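NAD-dependent epimerase/dehydratase domain-containing protein (Ruegeria pomeroyi DSS-3, PDB 3IUS) is of unknown function but probably binds NAD through a Rossmann-type domain of the short-chain dehydrogenase/reductase (NAD-dependent epimerase/dehydratase) superfamily. Local coordinates at residues R198-P212 against R254-L268. Residues are numbered along the deposited sequence; the frame is centred on the assembly and turned at random. Where two conformers were deposited one is given.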
loop_
_atom_site.group_PDB
_atom_site.type_symbol
_atom_site.label_atom_id
_atom_site.label_comp_id
_atom_site.label_asym_id
_atom_site.label_seq_id
_atom_site.Cartn_x
_atom_site.Cartn_y
_atom_site.Cartn_z
ATOM N N ARG A 198 -7.616 11.975 12.718
ATOM C CA ARG A 198 -8.897 11.511 13.249
ATOM C C ARG A 198 -8.861 10.015 13.582
ATOM O O ARG A 198 -9.460 9.206 12.872
ATOM C CB ARG A 198 -10.029 11.758 12.242
ATOM C CG ARG A 198 -10.244 13.201 11.804
ATOM C CD ARG A 198 -11.436 13.277 10.845
ATOM N NE ARG A 198 -11.520 14.552 10.133
ATOM C CZ ARG A 198 -12.382 14.810 9.150
ATOM N NH1 ARG A 198 -13.244 13.881 8.754
ATOM N NH2 ARG A 198 -12.383 16.000 8.561
ATOM N N PRO A 199 -8.169 9.640 14.669
ATOM C CA PRO A 199 -8.083 8.224 15.048
ATOM C C PRO A 199 -9.439 7.584 15.365
ATOM O O PRO A 199 -10.301 8.201 15.996
ATOM C CB PRO A 199 -7.196 8.246 16.295
ATOM C CG PRO A 199 -6.414 9.514 16.186
ATOM C CD PRO A 199 -7.340 10.495 15.536
ATOM N N ASP A 200 -9.605 6.340 14.933
ATOM C CA ASP A 200 -10.845 5.597 15.107
ATOM C C ASP A 200 -10.498 4.123 15.322
ATOM O O ASP A 200 -10.626 3.306 14.414
ATOM C CB ASP A 200 -11.742 5.788 13.881
ATOM C CG ASP A 200 -13.130 5.188 14.056
ATOM O OD1 ASP A 200 -13.540 4.917 15.204
ATOM O OD2 ASP A 200 -13.823 5.003 13.034
ATOM N N PRO A 201 -10.039 3.783 16.534
ATOM C CA PRO A 201 -9.513 2.449 16.844
ATOM C C PRO A 201 -10.375 1.315 16.306
ATOM O O PRO A 201 -11.569 1.255 16.595
ATOM C CB PRO A 201 -9.497 2.439 18.373
ATOM C CG PRO A 201 -9.215 3.853 18.718
ATOM C CD PRO A 201 -9.987 4.670 17.709
ATOM N N GLY A 202 -9.764 0.436 15.516
ATOM C CA GLY A 202 -10.452 -0.713 14.952
ATOM C C GLY A 202 -10.906 -0.543 13.510
ATOM O O GLY A 202 -11.309 -1.511 12.866
ATOM N N ALA A 203 -10.833 0.680 12.997
ATOM C CA ALA A 203 -11.357 0.984 11.672
ATOM C C ALA A 203 -10.518 0.330 10.585
ATOM O O ALA A 203 -9.314 0.197 10.733
ATOM C CB ALA A 203 -11.418 2.481 11.454
ATOM N N VAL A 204 -11.190 -0.081 9.514
ATOM C CA VAL A 204 -10.549 -0.576 8.300
ATOM C C VAL A 204 -10.911 0.363 7.154
ATOM O O VAL A 204 -12.066 0.761 7.016
ATOM C CB VAL A 204 -11.040 -1.994 7.957
ATOM C CG1 VAL A 204 -10.377 -2.500 6.678
ATOM C CG2 VAL A 204 -10.765 -2.942 9.102
ATOM N N TYR A 205 -9.936 0.702 6.311
ATOM C CA TYR A 205 -10.172 1.606 5.197
ATOM C C TYR A 205 -9.580 1.007 3.947
ATOM O O TYR A 205 -8.408 0.645 3.946
ATOM C CB TYR A 205 -9.477 2.951 5.415
ATOM C CG TYR A 205 -9.817 3.621 6.720
ATOM C CD1 TYR A 205 -10.924 4.447 6.827
ATOM C CD2 TYR A 205 -9.018 3.440 7.838
ATOM C CE1 TYR A 205 -11.239 5.064 8.024
ATOM C CE2 TYR A 205 -9.322 4.051 9.039
ATOM C CZ TYR A 205 -10.425 4.868 9.123
ATOM O OH TYR A 205 -10.727 5.472 10.327
ATOM N N ASN A 206 -10.393 0.904 2.904
ATOM C CA ASN A 206 -9.879 0.618 1.564
ATOM C C ASN A 206 -9.171 1.850 1.025
ATOM O O ASN A 206 -9.704 2.953 1.101
ATOM C CB ASN A 206 -11.016 0.271 0.611
ATOM C CG ASN A 206 -11.638 -1.067 0.900
ATOM O OD1 ASN A 206 -12.768 -1.336 0.482
ATOM N ND2 ASN A 206 -10.918 -1.916 1.615
ATOM N N VAL A 207 -7.987 1.671 0.444
ATOM C CA VAL A 207 -7.244 2.807 -0.078
ATOM C C VAL A 207 -6.943 2.552 -1.539
ATOM O O VAL A 207 -5.953 1.912 -1.875
ATOM C CB VAL A 207 -5.945 3.082 0.714
ATOM C CG1 VAL A 207 -5.284 4.353 0.207
ATOM C CG2 VAL A 207 -6.254 3.216 2.205
ATOM N N CYS A 208 -7.837 3.040 -2.392
ATOM C CA CYS A 208 -7.745 2.845 -3.834
ATOM C C CYS A 208 -8.391 4.051 -4.502
ATOM O O CYS A 208 -9.125 4.790 -3.861
ATOM C CB CYS A 208 -8.496 1.577 -4.247
ATOM S SG CYS A 208 -10.222 1.521 -3.646
ATOM N N ASP A 209 -8.135 4.243 -5.790
ATOM C CA ASP A 209 -8.761 5.353 -6.493
ATOM C C ASP A 209 -10.165 5.010 -7.010
ATOM O O ASP A 209 -10.730 3.970 -6.665
ATOM C CB ASP A 209 -7.845 5.899 -7.599
ATOM C CG ASP A 209 -7.769 4.994 -8.800
ATOM O OD1 ASP A 209 -8.617 4.081 -8.929
ATOM O OD2 ASP A 209 -6.861 5.211 -9.634
ATOM N N ASP A 210 -10.718 5.899 -7.829
ATOM C CA ASP A 210 -12.120 5.826 -8.226
ATOM C C ASP A 210 -12.411 4.909 -9.406
ATOM O O ASP A 210 -13.574 4.640 -9.710
ATOM C CB ASP A 210 -12.641 7.223 -8.563
ATOM C CG ASP A 210 -12.854 8.075 -7.332
ATOM O OD1 ASP A 210 -12.803 7.522 -6.220
ATOM O OD2 ASP A 210 -13.067 9.293 -7.485
ATOM N N GLU A 211 -11.370 4.439 -10.081
ATOM C CA GLU A 211 -11.576 3.777 -11.361
ATOM C C GLU A 211 -10.822 2.457 -11.515
ATOM O O GLU A 211 -9.673 2.434 -11.972
ATOM C CB GLU A 211 -11.226 4.727 -12.506
ATOM C CG GLU A 211 -11.479 4.143 -13.879
ATOM C CD GLU A 211 -11.384 5.178 -14.982
ATOM O OE1 GLU A 211 -11.377 6.385 -14.674
ATOM O OE2 GLU A 211 -11.323 4.778 -16.164
ATOM N N PRO A 212 -11.468 1.352 -11.114
ATOM C CA PRO A 212 -10.943 0.027 -11.435
ATOM C C PRO A 212 -10.649 -0.014 -12.921
ATOM O O PRO A 212 -11.493 0.405 -13.712
ATOM C CB PRO A 212 -12.113 -0.889 -11.110
ATOM C CG PRO A 212 -12.805 -0.192 -9.976
ATOM C CD PRO A 212 -12.646 1.283 -10.226
ATOM N N ARG A 254 -14.048 -5.034 -7.613
ATOM C CA ARG A 254 -13.967 -3.585 -7.670
ATOM C C ARG A 254 -14.130 -3.128 -6.236
ATOM O O ARG A 254 -14.995 -3.634 -5.531
ATOM C CB ARG A 254 -15.075 -3.010 -8.560
ATOM C CG ARG A 254 -14.828 -3.222 -10.056
ATOM C CD ARG A 254 -16.011 -2.716 -10.866
ATOM N NE ARG A 254 -15.721 -2.669 -12.300
ATOM C CZ ARG A 254 -15.782 -3.725 -13.094
ATOM N NH1 ARG A 254 -16.106 -4.909 -12.594
ATOM N NH2 ARG A 254 -15.514 -3.600 -14.389
ATOM N N VAL A 255 -13.262 -2.219 -5.796
ATOM C CA VAL A 255 -13.197 -1.867 -4.382
ATOM C C VAL A 255 -13.707 -0.457 -4.133
ATOM O O VAL A 255 -13.240 0.496 -4.759
ATOM C CB VAL A 255 -11.748 -1.980 -3.846
ATOM C CG1 VAL A 255 -11.714 -1.719 -2.344
ATOM C CG2 VAL A 255 -11.156 -3.357 -4.188
ATOM N N ARG A 256 -14.647 -0.331 -3.193
ATOM C CA ARG A 256 -15.205 0.960 -2.795
ATOM C C ARG A 256 -14.219 1.714 -1.903
ATOM O O ARG A 256 -13.547 1.115 -1.064
ATOM C CB ARG A 256 -16.525 0.777 -2.023
ATOM C CG ARG A 256 -17.678 0.142 -2.792
ATOM C CD ARG A 256 -18.218 1.046 -3.902
ATOM N NE ARG A 256 -19.396 0.454 -4.541
ATOM C CZ ARG A 256 -19.870 0.808 -5.735
ATOM N NH1 ARG A 256 -19.275 1.763 -6.430
ATOM N NH2 ARG A 256 -20.949 0.211 -6.229
ATOM N N ASN A 257 -14.149 3.026 -2.084
ATOM C CA ASN A 257 -13.256 3.881 -1.306
ATOM C C ASN A 257 -14.023 4.997 -0.600
ATOM O O ASN A 257 -13.487 6.082 -0.380
ATOM C CB ASN A 257 -12.174 4.489 -2.212
ATOM C CG ASN A 257 -12.756 5.372 -3.303
ATOM O OD1 ASN A 257 -13.949 5.679 -3.294
ATOM N ND2 ASN A 257 -11.917 5.767 -4.267
ATOM N N ASP A 258 -15.274 4.721 -0.240
ATOM C CA ASP A 258 -16.152 5.727 0.364
ATOM C C ASP A 258 -15.709 6.144 1.763
ATOM O O ASP A 258 -15.777 7.324 2.123
ATOM C CB ASP A 258 -17.601 5.207 0.418
ATOM C CG ASP A 258 -18.107 4.737 -0.937
ATOM O OD1 ASP A 258 -17.927 5.469 -1.926
ATOM O OD2 ASP A 258 -18.692 3.641 -1.009
ATOM N N ARG A 259 -15.248 5.173 2.540
ATOM C CA ARG A 259 -14.884 5.403 3.932
ATOM C C ARG A 259 -13.808 6.482 4.100
ATOM O O ARG A 259 -13.916 7.351 4.963
ATOM C CB ARG A 259 -14.438 4.088 4.570
ATOM C CG ARG A 259 -14.791 3.973 6.039
ATOM C CD ARG A 259 -15.064 2.532 6.433
ATOM N NE ARG A 259 -15.987 1.883 5.507
ATOM C CZ ARG A 259 -16.807 0.891 5.836
ATOM N NH1 ARG A 259 -17.607 0.363 4.918
ATOM N NH2 ARG A 259 -16.839 0.434 7.081
ATOM N N ILE A 260 -12.763 6.425 3.276
ATOM C CA ILE A 260 -11.685 7.403 3.412
ATOM C C ILE A 260 -12.185 8.804 3.069
ATOM O O ILE A 260 -11.687 9.797 3.598
ATOM C CB ILE A 260 -10.449 7.054 2.549
ATOM C CG1 ILE A 260 -10.849 6.933 1.083
ATOM C CG2 ILE A 260 -9.760 5.782 3.075
ATOM C CD1 ILE A 260 -9.678 6.706 0.123
ATOM N N LYS A 261 -13.179 8.880 2.189
ATOM C CA LYS A 261 -13.728 10.165 1.775
ATOM C C LYS A 261 -14.669 10.705 2.852
ATOM O O LYS A 261 -14.506 11.825 3.325
ATOM C CB LYS A 261 -14.472 10.027 0.448
ATOM C CG LYS A 261 -13.580 9.683 -0.746
ATOM C CD LYS A 261 -14.438 9.365 -1.953
ATOM C CE LYS A 261 -13.618 8.961 -3.183
ATOM N NZ LYS A 261 -14.527 8.375 -4.202
ATOM N N GLU A 262 -15.639 9.889 3.241
ATOM C CA GLU A 262 -16.711 10.325 4.134
ATOM C C GLU A 262 -16.300 10.419 5.594
ATOM O O GLU A 262 -16.797 11.276 6.332
ATOM C CB GLU A 262 -17.916 9.390 3.997
ATOM C CG GLU A 262 -18.619 9.483 2.654
ATOM C CD GLU A 262 -19.668 8.400 2.474
ATOM O OE1 GLU A 262 -20.433 8.146 3.425
ATOM O OE2 GLU A 262 -19.721 7.797 1.386
ATOM N N GLU A 263 -15.408 9.533 6.021
ATOM C CA GLU A 263 -15.004 9.502 7.420
ATOM C C GLU A 263 -13.732 10.310 7.661
ATOM O O GLU A 263 -13.629 11.010 8.661
ATOM C CB GLU A 263 -14.839 8.059 7.913
ATOM C CG GLU A 263 -16.119 7.234 7.834
ATOM C CD GLU A 263 -15.996 5.873 8.505
ATOM O OE1 GLU A 263 -14.935 5.584 9.097
ATOM O OE2 GLU A 263 -16.968 5.087 8.439
ATOM N N LEU A 264 -12.775 10.225 6.737
ATOM C CA LEU A 264 -11.481 10.881 6.921
ATOM C C LEU A 264 -11.373 12.246 6.247
ATOM O O LEU A 264 -10.423 12.984 6.499
ATOM C CB LEU A 264 -10.337 9.987 6.423
ATOM C CG LEU A 264 -10.158 8.621 7.079
ATOM C CD1 LEU A 264 -8.878 7.955 6.588
ATOM C CD2 LEU A 264 -10.180 8.721 8.604
ATOM N N GLY A 265 -12.319 12.564 5.367
ATOM C CA GLY A 265 -12.309 13.840 4.676
ATOM C C GLY A 265 -11.296 13.919 3.550
ATOM O O GLY A 265 -10.969 15.007 3.070
ATOM N N VAL A 266 -10.793 12.767 3.122
ATOM C CA VAL A 266 -9.807 12.730 2.048
ATOM C C VAL A 266 -10.426 13.047 0.694
ATOM O O VAL A 266 -11.504 12.562 0.359
ATOM C CB VAL A 266 -9.107 11.356 1.975
ATOM C CG1 VAL A 266 -8.386 11.189 0.633
ATOM C CG2 VAL A 266 -8.144 11.195 3.140
ATOM N N ARG A 267 -9.731 13.872 -0.080
ATOM C CA ARG A 267 -10.115 14.126 -1.453
ATOM C C ARG A 267 -8.940 13.752 -2.349
ATOM O O ARG A 267 -7.882 14.376 -2.300
ATOM C CB ARG A 267 -10.525 15.589 -1.649
ATOM C CG ARG A 267 -11.061 15.876 -3.033
ATOM C CD ARG A 267 -11.907 17.149 -3.099
ATOM N NE ARG A 267 -12.652 17.189 -4.355
ATOM C CZ ARG A 267 -12.093 17.420 -5.538
ATOM N NH1 ARG A 267 -12.833 17.424 -6.637
ATOM N NH2 ARG A 267 -10.791 17.656 -5.622
ATOM N N LEU A 268 -9.132 12.712 -3.153
ATOM C CA LEU A 268 -8.063 12.170 -3.983
ATOM C C LEU A 268 -7.430 13.206 -4.911
ATOM O O LEU A 268 -8.128 13.936 -5.619
ATOM C CB LEU A 268 -8.579 10.993 -4.808
ATOM C CG LEU A 268 -9.144 9.778 -4.071
ATOM C CD1 LEU A 268 -9.558 8.713 -5.097
ATOM C CD2 LEU A 268 -8.128 9.231 -3.071
HETATM O O HOH W 1 -15.479 14.007 6.570
HETATM O O HOH W 2 -13.251 6.265 10.968
HETATM O O HOH W 3 -12.354 3.769 1.876
HETATM O O HOH W 4 -13.449 2.968 -6.195
HETATM O O HOH W 5 -14.377 -0.232 -13.561
#
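Arg198, just past helix 185-197, lays its guanidinium against the backbone of Glu263 and Leu264: NH1 donates to Glu263 O (2.9 Å, bent at 138°), Leu264 O lies over the group's face, and water 1 links NH1 to Glu262 O. The carboxylates of Asp200 and Glu263 come close, their side chains crossing at about a right angle; water 2, which donates to both and accepts from Tyr205 OH, probably eases the repulsion. In one of its two conformers, Arg259 lays CD against Val204 O, which has no polar partner, and pairs NE with Glu117. The Tyr205 ring has Leu264 CD1 over one face in a CH-pi contact (4.1 Å to the centroid), while its CB meets Ile260 CG2 at 3.7 Å. Strand 204-207, paired with strand 146-155 of the parallel Rossmann sheet, runs at 104° to the short helix, and water 3 bridges Asn206 O to Ile260 N. Cys208 SG packs on Val255 CG1 (3.8 Å). With CG near both backbone N and C (chi1 62°), Asn257 directs ND2 to Cys208 O (3.0 Å) and Asp210 OD1 (2.8 Å), both nearly in the amide plane. Extended Lys261 brings NZ to the same Asp210 OD1 in a salt bridge (2.8 Å), from the syn side but well out of the carboxylate plane, and also donates to Asn257 OD1. A leucine in place of Asn257 would probably leave Cys208 O without this donor, Asp210 OD1 with only the lysine of the two, and Lys261 NZ without the amide oxygen. Beyond the Asx turn at Asp209, Pro212 CG rests on Arg254 CG (3.6 Å), with water 5 joining Pro212 O to Arg254 NE. Apolar packing under the helix thus passes into a closed triangle of Asn257, Asp210 and Lys261, whose paired charges and oriented amide probably fix the loop after the strand against the helix start.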